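Local coordinates for protein probable starch synthase 4, chloroplastic/amyloplastic (Arabidopsis thaliana, PDB 6GNE) that is probably a starch synthase, a plastid enzyme of the GT-B fold, and binds ADP and glycans, at residues D146-D158 with N214-V226. Residues are numbered along the deposited sequence; the frame is centred on the assembly and turned at random.
Sequences DWQTAFVAPLYWD and NPVKGAIIFSNIV. With GLC (alpha-D-glucopyranose), chain D; GLC (alpha-D-glucopyranose), chain B; GLC (alpha-D-glucopyranose), chain C; AC1 (4,6-dideoxy-4-{[(1S,4R,5S,6S)-4,5,6-trihydroxy-3-(hydroxymethyl)cyclohex-2-en-1-yl]amino}-alpha-D-glucopyranose), chain E.
Phe-222 and Trp-157 both carry CG anti to the carbonyl carbon (chi1 -73° and -67°), and from facing helices their side chains slide past each other in opposite directions. The Phe-222 ring enters a hole between Ala-153, Pro-154, Trp-157 and Asp-158 as a knob. Pro-154 CB sits over the centre of its face, 4.2 Å from the ring centroid, a CH-pi contact suited to a rigid, compact proline ring that offers its CB hydrogens to the aromatic face. Phe-222 CE1 and CD1 also meet O5 of the chain D glucose. Trp-157 reaches back to the end of helix 215-222, where its NE1 gives a weak, bent hydrogen bond to Phe-222 O (2.9 Å). The Trp-157 indole lies between the Tyr-156 side chain and the chain B glucose, whose O5 rests over the other face. Asn-224 OD1 meets the edge of that indole at CZ2, with the amide nearly perpendicular to the ring; this oxygen accepts from Ile-170 N of strand 169-174, while ND2 gives a weak bond to O2 of the same glucose.

Toward the start of both segments, small residues let the helices come close, their short axes 8.3 Å apart at 66° for 146-150 and 215-222. Ala-150 CB fits against Ala-219 CB at 3.8 Å, while a water donates to both Ala-150 O, weakly, and Pro-215 O. Pro-215 suits the first turn of its helix, where its missing N-H costs no bond, and it lays CB over a face of Phe-151. Trp-147 CB packs on Val-216 CG2 (3.6 Å), but its indole turns away to donate from NE1 to O2 of the chain C glucose, whose O3 accepts from Gln-148 NE2.

The paired helices thus run from the N-terminal domain's side of the GT-B interdomain cleft, where Asp-146 OD2 accepts from AC1, to a second glycan site at Trp-157, Asp-158, Ile-221, Phe-222 and Asn-224.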
ATOM      1  N   ASP A 146      -5.462   0.178  -8.982  1.00 35.99           N
ATOM      2  CA  ASP A 146      -4.201   0.335  -9.739  1.00 36.63           C
ATOM      3  C   ASP A 146      -4.268  -0.217 -11.154  1.00 39.07           C
ATOM      4  O   ASP A 146      -5.312  -0.716 -11.579  1.00 42.40           O
ATOM      5  CB  ASP A 146      -2.986  -0.196  -8.937  1.00 35.35           C
ATOM      6  CG  ASP A 146      -2.402   0.835  -8.011  1.00 34.55           C
ATOM      7  OD1 ASP A 146      -3.141   1.732  -7.598  1.00 35.43           O
ATOM      8  OD2 ASP A 146      -1.195   0.807  -7.706  1.00 35.77           O
ATOM      9  N   TRP A 147      -3.171  -0.103 -11.901  1.00 39.37           N
ATOM     10  CA  TRP A 147      -3.214  -0.393 -13.329  1.00 40.13           C
ATOM     11  C   TRP A 147      -3.618  -1.832 -13.613  1.00 40.44           C
ATOM     12  O   TRP A 147      -4.312  -2.073 -14.603  1.00 42.84           O
ATOM     13  CB  TRP A 147      -1.895  -0.009 -14.029  1.00 40.66           C
ATOM     14  CG  TRP A 147      -0.771  -0.979 -13.842  1.00 40.84           C
ATOM     15  CD1 TRP A 147       0.214  -0.921 -12.913  1.00 39.04           C
ATOM     16  CD2 TRP A 147      -0.527  -2.163 -14.619  1.00 42.26           C
ATOM     17  NE1 TRP A 147       1.054  -1.998 -13.058  1.00 39.83           N
ATOM     18  CE2 TRP A 147       0.623  -2.776 -14.094  1.00 41.80           C
ATOM     19  CE3 TRP A 147      -1.178  -2.758 -15.703  1.00 43.99           C
ATOM     20  CZ2 TRP A 147       1.155  -3.952 -14.625  1.00 43.52           C
ATOM     21  CZ3 TRP A 147      -0.659  -3.926 -16.239  1.00 45.95           C
ATOM     22  CH2 TRP A 147       0.502  -4.516 -15.697  1.00 45.53           C
ATOM     23  N   GLN A 148      -3.234  -2.766 -12.751  1.00 38.99           N
ATOM     24  CA  GLN A 148      -3.522  -4.183 -12.984  1.00 40.83           C
ATOM     25  C   GLN A 148      -5.029  -4.502 -13.139  1.00 42.22           C
ATOM     26  O   GLN A 148      -5.415  -5.341 -13.957  1.00 44.60           O
ATOM     27  CB  GLN A 148      -2.917  -5.056 -11.883  1.00 40.41           C
ATOM     28  CG  GLN A 148      -1.386  -5.116 -11.891  1.00 40.76           C
ATOM     29  CD  GLN A 148      -0.721  -4.021 -11.043  1.00 39.31           C
ATOM     30  OE1 GLN A 148      -1.345  -3.006 -10.724  1.00 37.96           O
ATOM     31  NE2 GLN A 148       0.549  -4.237 -10.672  1.00 39.05           N
ATOM     32  N   THR A 149      -5.881  -3.815 -12.388  1.00 41.25           N
ATOM     33  CA  THR A 149      -7.321  -3.993 -12.498  1.00 41.49           C
ATOM     34  C   THR A 149      -8.050  -2.749 -13.011  1.00 42.64           C
ATOM     35  O   THR A 149      -9.279  -2.652 -12.900  1.00 42.96           O
ATOM     36  CB  THR A 149      -7.904  -4.421 -11.154  1.00 39.86           C
ATOM     37  OG1 THR A 149      -7.804  -3.342 -10.221  1.00 39.03           O
ATOM     38  CG2 THR A 149      -7.168  -5.628 -10.650  1.00 38.79           C
ATOM     39  N   ALA A 150      -7.296  -1.805 -13.586  1.00 42.24           N
ATOM     40  CA  ALA A 150      -7.874  -0.649 -14.255  1.00 41.60           C
ATOM     41  C   ALA A 150      -8.720  -1.060 -15.445  1.00 42.62           C
ATOM     42  O   ALA A 150      -9.680  -0.378 -15.780  1.00 44.19           O
ATOM     43  CB  ALA A 150      -6.764   0.268 -14.712  1.00 41.81           C
ATOM     44  N   PHE A 151      -8.366  -2.180 -16.065  1.00 41.99           N
ATOM     45  CA  PHE A 151      -9.094  -2.723 -17.199  1.00 43.83           C
ATOM     46  C   PHE A 151     -10.558  -3.020 -16.904  1.00 44.06           C
ATOM     47  O   PHE A 151     -11.349  -3.085 -17.830  1.00 45.40           O
ATOM     48  CB  PHE A 151      -8.447  -4.014 -17.719  1.00 44.84           C
ATOM     49  CG  PHE A 151      -6.975  -3.903 -18.007  1.00 44.69           C
ATOM     50  CD1 PHE A 151      -6.530  -3.373 -19.205  1.00 46.00           C
ATOM     51  CD2 PHE A 151      -6.043  -4.346 -17.081  1.00 43.60           C
ATOM     52  CE1 PHE A 151      -5.190  -3.279 -19.477  1.00 46.20           C
ATOM     53  CE2 PHE A 151      -4.695  -4.242 -17.330  1.00 43.54           C
ATOM     54  CZ  PHE A 151      -4.263  -3.714 -18.541  1.00 45.29           C
ATOM     55  N   VAL A 152     -10.902  -3.237 -15.637  1.00 43.08           N
ATOM     56  CA  VAL A 152     -12.278  -3.502 -15.238  1.00 43.87           C
ATOM     57  C   VAL A 152     -13.277  -2.400 -15.666  1.00 44.99           C
ATOM     58  O   VAL A 152     -14.374  -2.716 -16.134  1.00 46.01           O
ATOM     59  CB  VAL A 152     -12.360  -3.744 -13.713  1.00 42.97           C
ATOM     60  CG1 VAL A 152     -13.797  -3.720 -13.216  1.00 44.08           C
ATOM     61  CG2 VAL A 152     -11.731  -5.072 -13.341  1.00 42.57           C
ATOM     62  N   ALA A 153     -12.897  -1.129 -15.521  1.00 44.62           N
ATOM     63  CA  ALA A 153     -13.799  -0.008 -15.839  1.00 45.60           C
ATOM     64  C   ALA A 153     -14.307  -0.005 -17.291  1.00 47.56           C
ATOM     65  O   ALA A 153     -15.509  -0.055 -17.495  1.00 48.51           O
ATOM     66  CB  ALA A 153     -13.163   1.337 -15.474  1.00 45.10           C
ATOM     67  N   PRO A 154     -13.405   0.031 -18.292  1.00 48.29           N
ATOM     68  CA  PRO A 154     -13.897  -0.047 -19.678  1.00 51.13           C
ATOM     69  C   PRO A 154     -14.541  -1.396 -20.032  1.00 52.51           C
ATOM     70  O   PRO A 154     -15.545  -1.402 -20.759  1.00 55.44           O
ATOM     71  CB  PRO A 154     -12.645   0.195 -20.528  1.00 51.68           C
ATOM     72  CG  PRO A 154     -11.494  -0.137 -19.617  1.00 49.43           C
ATOM     73  CD  PRO A 154     -11.946   0.239 -18.245  1.00 47.23           C
ATOM     74  N   LEU A 155     -13.995  -2.505 -19.526  1.00 51.30           N
ATOM     75  CA  LEU A 155     -14.615  -3.820 -19.691  1.00 52.40           C
ATOM     76  C   LEU A 155     -16.062  -3.851 -19.211  1.00 53.54           C
ATOM     77  O   LEU A 155     -16.967  -4.287 -19.959  1.00 55.69           O
ATOM     78  CB  LEU A 155     -13.800  -4.917 -19.002  1.00 51.14           C
ATOM     79  CG  LEU A 155     -12.533  -5.355 -19.765  1.00 51.61           C
ATOM     80  CD1 LEU A 155     -11.617  -6.224 -18.922  1.00 50.38           C
ATOM     81  CD2 LEU A 155     -12.891  -6.097 -21.035  1.00 54.45           C
ATOM     82  N   TYR A 156     -16.293  -3.340 -18.001  1.00 52.43           N
ATOM     83  CA  TYR A 156     -17.642  -3.331 -17.426  1.00 53.92           C
ATOM     84  C   TYR A 156     -18.639  -2.615 -18.330  1.00 56.58           C
ATOM     85  O   TYR A 156     -19.692  -3.165 -18.631  1.00 57.65           O
ATOM     86  CB  TYR A 156     -17.652  -2.690 -16.037  1.00 52.67           C
ATOM     87  CG  TYR A 156     -19.012  -2.709 -15.376  1.00 53.76           C
ATOM     88  CD1 TYR A 156     -19.536  -3.883 -14.878  1.00 54.88           C
ATOM     89  CD2 TYR A 156     -19.775  -1.552 -15.256  1.00 55.02           C
ATOM     90  CE1 TYR A 156     -20.781  -3.904 -14.256  1.00 56.22           C
ATOM     91  CE2 TYR A 156     -21.015  -1.555 -14.633  1.00 55.76           C
ATOM     92  CZ  TYR A 156     -21.514  -2.729 -14.135  1.00 56.75           C
ATOM     93  OH  TYR A 156     -22.746  -2.756 -13.531  1.00 59.38           O
ATOM     94  N   TRP A 157     -18.285  -1.405 -18.767  1.00 57.70           N
ATOM     95  CA  TRP A 157     -19.198  -0.578 -19.555  1.00 60.84           C
ATOM     96  C   TRP A 157     -19.372  -1.083 -20.991  1.00 63.93           C
ATOM     97  O   TRP A 157     -20.477  -1.075 -21.512  1.00 65.31           O
ATOM     98  CB  TRP A 157     -18.771   0.900 -19.518  1.00 60.40           C
ATOM     99  CG  TRP A 157     -18.928   1.476 -18.146  1.00 58.47           C
ATOM    100  CD1 TRP A 157     -17.952   1.964 -17.364  1.00 56.75           C
ATOM    101  CD2 TRP A 157     -20.143   1.583 -17.381  1.00 59.70           C
ATOM    102  NE1 TRP A 157     -18.465   2.371 -16.149  1.00 56.26           N
ATOM    103  CE2 TRP A 157     -19.809   2.136 -16.135  1.00 57.70           C
ATOM    104  CE3 TRP A 157     -21.491   1.275 -17.642  1.00 63.03           C
ATOM    105  CZ2 TRP A 157     -20.760   2.396 -15.138  1.00 58.36           C
ATOM    106  CZ3 TRP A 157     -22.444   1.528 -16.650  1.00 63.34           C
ATOM    107  CH2 TRP A 157     -22.066   2.094 -15.415  1.00 60.90           C
ATOM    108  N   ASP A 158     -18.294  -1.549 -21.606  1.00 65.59           N
ATOM    109  CA  ASP A 158     -18.337  -1.993 -22.995  1.00 69.86           C
ATOM    110  C   ASP A 158     -18.890  -3.408 -23.162  1.00 70.68           C
ATOM    111  O   ASP A 158     -19.618  -3.659 -24.108  1.00 72.29           O
ATOM    112  CB  ASP A 158     -16.958  -1.803 -23.646  1.00 70.90           C
ATOM    113  CG  ASP A 158     -16.598  -0.316 -23.866  1.00 71.58           C
ATOM    114  OD1 ASP A 158     -17.324   0.617 -23.412  1.00 71.34           O
ATOM    115  OD2 ASP A 158     -15.550  -0.081 -24.511  1.00 73.97           O
ATOM    116  N   ASN A 214      -3.155   3.548 -22.239  1.00 54.59           N
ATOM    117  CA  ASN A 214      -2.903   3.838 -20.831  1.00 50.97           C
ATOM    118  C   ASN A 214      -4.059   3.330 -19.958  1.00 49.46           C
ATOM    119  O   ASN A 214      -5.116   3.967 -19.905  1.00 49.70           O
ATOM    120  CB  ASN A 214      -2.690   5.340 -20.641  1.00 50.44           C
ATOM    121  CG  ASN A 214      -2.248   5.692 -19.234  1.00 47.58           C
ATOM    122  OD1 ASN A 214      -2.856   5.248 -18.258  1.00 45.03           O
ATOM    123  ND2 ASN A 214      -1.204   6.497 -19.120  1.00 47.47           N
ATOM    124  N   PRO A 215      -3.858   2.186 -19.262  1.00 47.78           N
ATOM    125  CA  PRO A 215      -4.911   1.602 -18.432  1.00 46.68           C
ATOM    126  C   PRO A 215      -5.433   2.503 -17.334  1.00 45.02           C
ATOM    127  O   PRO A 215      -6.636   2.580 -17.136  1.00 45.98           O
ATOM    128  CB  PRO A 215      -4.247   0.370 -17.862  1.00 45.59           C
ATOM    129  CG  PRO A 215      -3.308  -0.058 -18.931  1.00 47.18           C
ATOM    130  CD  PRO A 215      -2.779   1.208 -19.515  1.00 48.06           C
ATOM    131  N   VAL A 216      -4.545   3.172 -16.632  1.00 44.11           N
ATOM    132  CA  VAL A 216      -4.953   4.072 -15.560  1.00 42.92           C
ATOM    133  C   VAL A 216      -5.760   5.236 -16.125  1.00 44.87           C
ATOM    134  O   VAL A 216      -6.741   5.643 -15.516  1.00 43.96           O
ATOM    135  CB  VAL A 216      -3.744   4.557 -14.728  1.00 41.70           C
ATOM    136  CG1 VAL A 216      -4.144   5.634 -13.719  1.00 41.15           C
ATOM    137  CG2 VAL A 216      -3.125   3.381 -13.989  1.00 40.15           C
ATOM    138  N   LYS A 217      -5.381   5.738 -17.293  1.00 48.10           N
ATOM    139  CA  LYS A 217      -6.170   6.783 -17.954  1.00 50.93           C
ATOM    140  C   LYS A 217      -7.586   6.330 -18.330  1.00 51.61           C
ATOM    141  O   LYS A 217      -8.550   7.095 -18.205  1.00 52.06           O
ATOM    142  CB  LYS A 217      -5.480   7.295 -19.209  1.00 53.80           C
ATOM    143  CG  LYS A 217      -6.258   8.442 -19.802  1.00 56.88           C
ATOM    144  CD  LYS A 217      -5.445   9.496 -20.478  1.00 59.70           C
ATOM    145  CE  LYS A 217      -5.333   9.282 -21.952  1.00 62.70           C
ATOM    146  NZ  LYS A 217      -5.390  10.578 -22.677  1.00 65.44           N
ATOM    147  N   GLY A 218      -7.703   5.093 -18.813  1.00 52.10           N
ATOM    148  CA  GLY A 218      -9.012   4.489 -19.045  1.00 52.70           C
ATOM    149  C   GLY A 218      -9.845   4.346 -17.792  1.00 49.91           C
ATOM    150  O   GLY A 218     -11.048   4.524 -17.849  1.00 51.00           O
ATOM    151  N   ALA A 219      -9.224   4.021 -16.665  1.00 46.24           N
ATOM    152  CA  ALA A 219      -9.970   3.912 -15.408  1.00 44.75           C
ATOM    153  C   ALA A 219     -10.396   5.257 -14.869  1.00 44.67           C
ATOM    154  O   ALA A 219     -11.449   5.349 -14.255  1.00 44.65           O
ATOM    155  CB  ALA A 219      -9.189   3.157 -14.382  1.00 42.58           C
ATOM    156  N   ILE A 220      -9.609   6.308 -15.105  1.00 45.10           N
ATOM    157  CA  ILE A 220     -10.031   7.639 -14.675  1.00 45.21           C
ATOM    158  C   ILE A 220     -11.284   8.037 -15.458  1.00 46.14           C
ATOM    159  O   ILE A 220     -12.227   8.571 -14.914  1.00 45.47           O
ATOM    160  CB  ILE A 220      -8.927   8.688 -14.816  1.00 46.09           C
ATOM    161  CG1 ILE A 220      -7.789   8.430 -13.808  1.00 44.55           C
ATOM    162  CG2 ILE A 220      -9.472  10.112 -14.648  1.00 48.21           C
ATOM    163  CD1 ILE A 220      -6.428   8.971 -14.255  1.00 44.07           C
ATOM    164  N   ILE A 221     -11.279   7.752 -16.747  1.00 47.31           N
ATOM    165  CA  ILE A 221     -12.374   8.150 -17.635  1.00 49.62           C
ATOM    166  C   ILE A 221     -13.653   7.352 -17.398  1.00 49.35           C
ATOM    167  O   ILE A 221     -14.718   7.898 -17.225  1.00 49.32           O
ATOM    168  CB  ILE A 221     -11.900   8.105 -19.098  1.00 51.62           C
ATOM    169  CG1 ILE A 221     -10.831   9.216 -19.284  1.00 51.98           C
ATOM    170  CG2 ILE A 221     -13.053   8.329 -20.078  1.00 54.35           C
ATOM    171  CD1 ILE A 221      -9.989   9.043 -20.511  1.00 53.84           C
ATOM    172  N   PHE A 222     -13.525   6.044 -17.355  1.00 49.56           N
ATOM    173  CA  PHE A 222     -14.686   5.142 -17.270  1.00 49.95           C
ATOM    174  C   PHE A 222     -15.266   4.890 -15.877  1.00 47.98           C
ATOM    175  O   PHE A 222     -16.289   4.249 -15.769  1.00 50.17           O
ATOM    176  CB  PHE A 222     -14.353   3.808 -17.969  1.00 50.42           C
ATOM    177  CG  PHE A 222     -14.319   3.921 -19.456  1.00 53.02           C
ATOM    178  CD1 PHE A 222     -15.467   3.671 -20.185  1.00 56.03           C
ATOM    179  CD2 PHE A 222     -13.168   4.304 -20.146  1.00 53.63           C
ATOM    180  CE1 PHE A 222     -15.476   3.777 -21.575  1.00 58.04           C
ATOM    181  CE2 PHE A 222     -13.184   4.453 -21.526  1.00 56.02           C
ATOM    182  CZ  PHE A 222     -14.340   4.176 -22.236  1.00 57.86           C
ATOM    183  N   SER A 223     -14.640   5.367 -14.813  1.00 45.68           N
ATOM    184  CA  SER A 223     -15.118   5.075 -13.468  1.00 43.94           C
ATOM    185  C   SER A 223     -16.032   6.178 -13.017  1.00 44.04           C
ATOM    186  O   SER A 223     -15.851   7.303 -13.405  1.00 44.32           O
ATOM    187  CB  SER A 223     -13.944   4.923 -12.516  1.00 41.72           C
ATOM    188  OG  SER A 223     -13.100   3.862 -12.949  1.00 41.18           O
ATOM    189  N   ASN A 224     -17.000   5.848 -12.178  1.00 44.18           N
ATOM    190  CA  ASN A 224     -17.906   6.844 -11.594  1.00 45.07           C
ATOM    191  C   ASN A 224     -17.283   7.580 -10.401  1.00 43.82           C
ATOM    192  O   ASN A 224     -17.729   8.690 -10.054  1.00 44.27           O
ATOM    193  CB  ASN A 224     -19.201   6.161 -11.135  1.00 46.11           C
ATOM    194  CG  ASN A 224     -19.880   5.427 -12.254  1.00 47.96           C
ATOM    195  OD1 ASN A 224     -19.897   4.176 -12.323  1.00 48.54           O
ATOM    196  ND2 ASN A 224     -20.398   6.196 -13.175  1.00 49.44           N
ATOM    197  N   ILE A 225     -16.289   6.934  -9.762  1.00 41.83           N
ATOM    198  CA  ILE A 225     -15.580   7.480  -8.614  1.00 40.69           C
ATOM    199  C   ILE A 225     -14.107   7.178  -8.817  1.00 39.26           C
ATOM    200  O   ILE A 225     -13.750   6.030  -9.088  1.00 38.68           O
ATOM    201  CB  ILE A 225     -16.039   6.824  -7.262  1.00 40.11           C
ATOM    202  CG1 ILE A 225     -17.558   6.935  -7.051  1.00 41.87           C
ATOM    203  CG2 ILE A 225     -15.344   7.461  -6.067  1.00 38.46           C
ATOM    204  CD1 ILE A 225     -18.102   5.930  -6.044  1.00 41.83           C
ATOM    205  N   VAL A 226     -13.249   8.194  -8.666  1.00 39.18           N
ATOM    206  CA  VAL A 226     -11.794   7.990  -8.752  1.00 37.58           C
ATOM    207  C   VAL A 226     -11.144   8.548  -7.523  1.00 36.67           C
ATOM    208  O   VAL A 226     -11.306   9.732  -7.233  1.00 37.92           O
ATOM    209  CB  VAL A 226     -11.177   8.697  -9.985  1.00 38.78           C
ATOM    210  CG1 VAL A 226      -9.696   8.323 -10.103  1.00 37.32           C
ATOM    211  CG2 VAL A 226     -11.983   8.382 -11.279  1.00 40.58           C
TER
HETATM  212  C1  GLC D   2     -18.404   5.603 -19.712  1.00103.24           C
HETATM  213  C2  GLC D   2     -17.568   6.861 -19.447  1.00101.11           C
HETATM  214  C3  GLC D   2     -17.620   7.832 -20.624  1.00101.40           C
HETATM  215  C4  GLC D   2     -17.193   7.047 -21.870  1.00104.50           C
HETATM  216  C5  GLC D   2     -18.266   5.965 -22.098  1.00107.82           C
HETATM  217  C6  GLC D   2     -18.137   5.186 -23.411  1.00110.27           C
HETATM  218  O2  GLC D   2     -17.988   7.531 -18.264  1.00 99.69           O
HETATM  219  O3  GLC D   2     -16.772   8.971 -20.418  1.00 93.97           O
HETATM  220  O4  GLC D   2     -16.941   7.891 -23.010  1.00 95.79           O
HETATM  221  O5  GLC D   2     -18.171   5.044 -21.003  1.00106.15           O
HETATM  222  O6  GLC D   2     -18.713   3.870 -23.309  1.00104.07           O
HETATM  223  C1  GLC B   1     -23.052   5.388 -17.288  1.00 96.09           C
HETATM  224  C2  GLC B   1     -21.828   5.989 -16.604  1.00 92.02           C
HETATM  225  C3  GLC B   1     -20.798   6.438 -17.643  1.00 96.67           C
HETATM  226  C4  GLC B   1     -20.519   5.341 -18.656  1.00 99.71           C
HETATM  227  C5  GLC B   1     -21.790   4.774 -19.273  1.00102.76           C
HETATM  228  C6  GLC B   1     -21.482   3.619 -20.237  1.00103.09           C
HETATM  229  O1  GLC B   1     -23.786   6.439 -17.945  1.00 92.76           O
HETATM  230  O2  GLC B   1     -22.266   7.094 -15.805  1.00 79.31           O
HETATM  231  O3  GLC B   1     -19.553   6.793 -17.043  1.00 98.47           O
HETATM  232  O4  GLC B   1     -19.780   5.918 -19.710  1.00102.13           O
HETATM  233  O5  GLC B   1     -22.667   4.355 -18.216  1.00 99.67           O
HETATM  234  O6  GLC B   1     -21.797   3.956 -21.599  1.00103.21           O
HETATM  235  C1  GLC C   2       5.551  -3.454 -10.389  1.00 42.49           C
HETATM  236  C2  GLC C   2       4.027  -3.379 -10.453  1.00 40.27           C
HETATM  237  C3  GLC C   2       3.512  -2.216  -9.608  1.00 38.82           C
HETATM  238  C4  GLC C   2       3.980  -2.427  -8.174  1.00 38.45           C
HETATM  239  C5  GLC C   2       5.501  -2.455  -8.157  1.00 40.95           C
HETATM  240  C6  GLC C   2       6.026  -2.743  -6.756  1.00 41.85           C
HETATM  241  O2  GLC C   2       3.614  -3.281 -11.815  1.00 40.79           O
HETATM  242  O3  GLC C   2       2.092  -2.149  -9.636  1.00 34.69           O
HETATM  243  O4  GLC C   2       3.472  -1.398  -7.329  1.00 34.87           O
HETATM  244  O5  GLC C   2       5.986  -3.488  -9.030  1.00 43.08           O
HETATM  245  O6  GLC C   2       7.438  -2.973  -6.820  1.00 45.63           O
HETATM  246  C1  AC1 E   3       2.430  -1.796  -6.438  1.00 35.38           C
HETATM  247  O2  AC1 E   3       0.844  -0.487  -7.724  1.00 35.07           O
HETATM  248  C2  AC1 E   3       1.321  -0.741  -6.392  1.00 36.38           C
HETATM  249  C4A AC1 E   3       0.753   3.875  -0.679  1.00 31.44           C
HETATM  250  C3  AC1 E   3       1.788   0.538  -5.679  1.00 35.52           C
HETATM  251  O3  AC1 E   3       0.670   1.428  -5.634  1.00 35.84           O
HETATM  252  C4  AC1 E   3       2.315   0.192  -4.282  1.00 34.55           C
HETATM  253  N4A AC1 E   3       2.722   1.353  -3.470  1.00 35.55           N
HETATM  254  C5  AC1 E   3       3.463  -0.797  -4.499  1.00 34.19           C
HETATM  255  O5  AC1 E   3       2.962  -1.980  -5.125  1.00 35.06           O
HETATM  256  C6  AC1 E   3       4.112  -1.264  -3.207  1.00 34.74           C
HETATM  257  C1B AC1 E   3       1.814   2.429  -3.046  1.00 33.90           C
HETATM  258  C2B AC1 E   3       2.533   3.676  -2.470  1.00 33.60           C
HETATM  259  O2B AC1 E   3       3.960   3.660  -2.673  1.00 33.02           O
HETATM  260  C3B AC1 E   3       2.237   3.956  -1.001  1.00 32.53           C
HETATM  261  O3B AC1 E   3       2.606   5.312  -0.763  1.00 33.96           O
HETATM  262  O4  AC1 E   3       0.571   4.053   0.727  1.00 29.01           O
HETATM  263  C5B AC1 E   3       0.154   2.585  -1.156  1.00 30.56           C
HETATM  264  C7B AC1 E   3       0.678   1.911  -2.186  1.00 31.82           C
HETATM  265  C6B AC1 E   3      -1.105   2.061  -0.506  1.00 30.70           C
HETATM  266  O6B AC1 E   3      -2.194   2.970  -0.704  1.00 29.58           O
HETATM  267  O   HOH W   1      -8.687   0.991 -18.058  1.00 36.86           O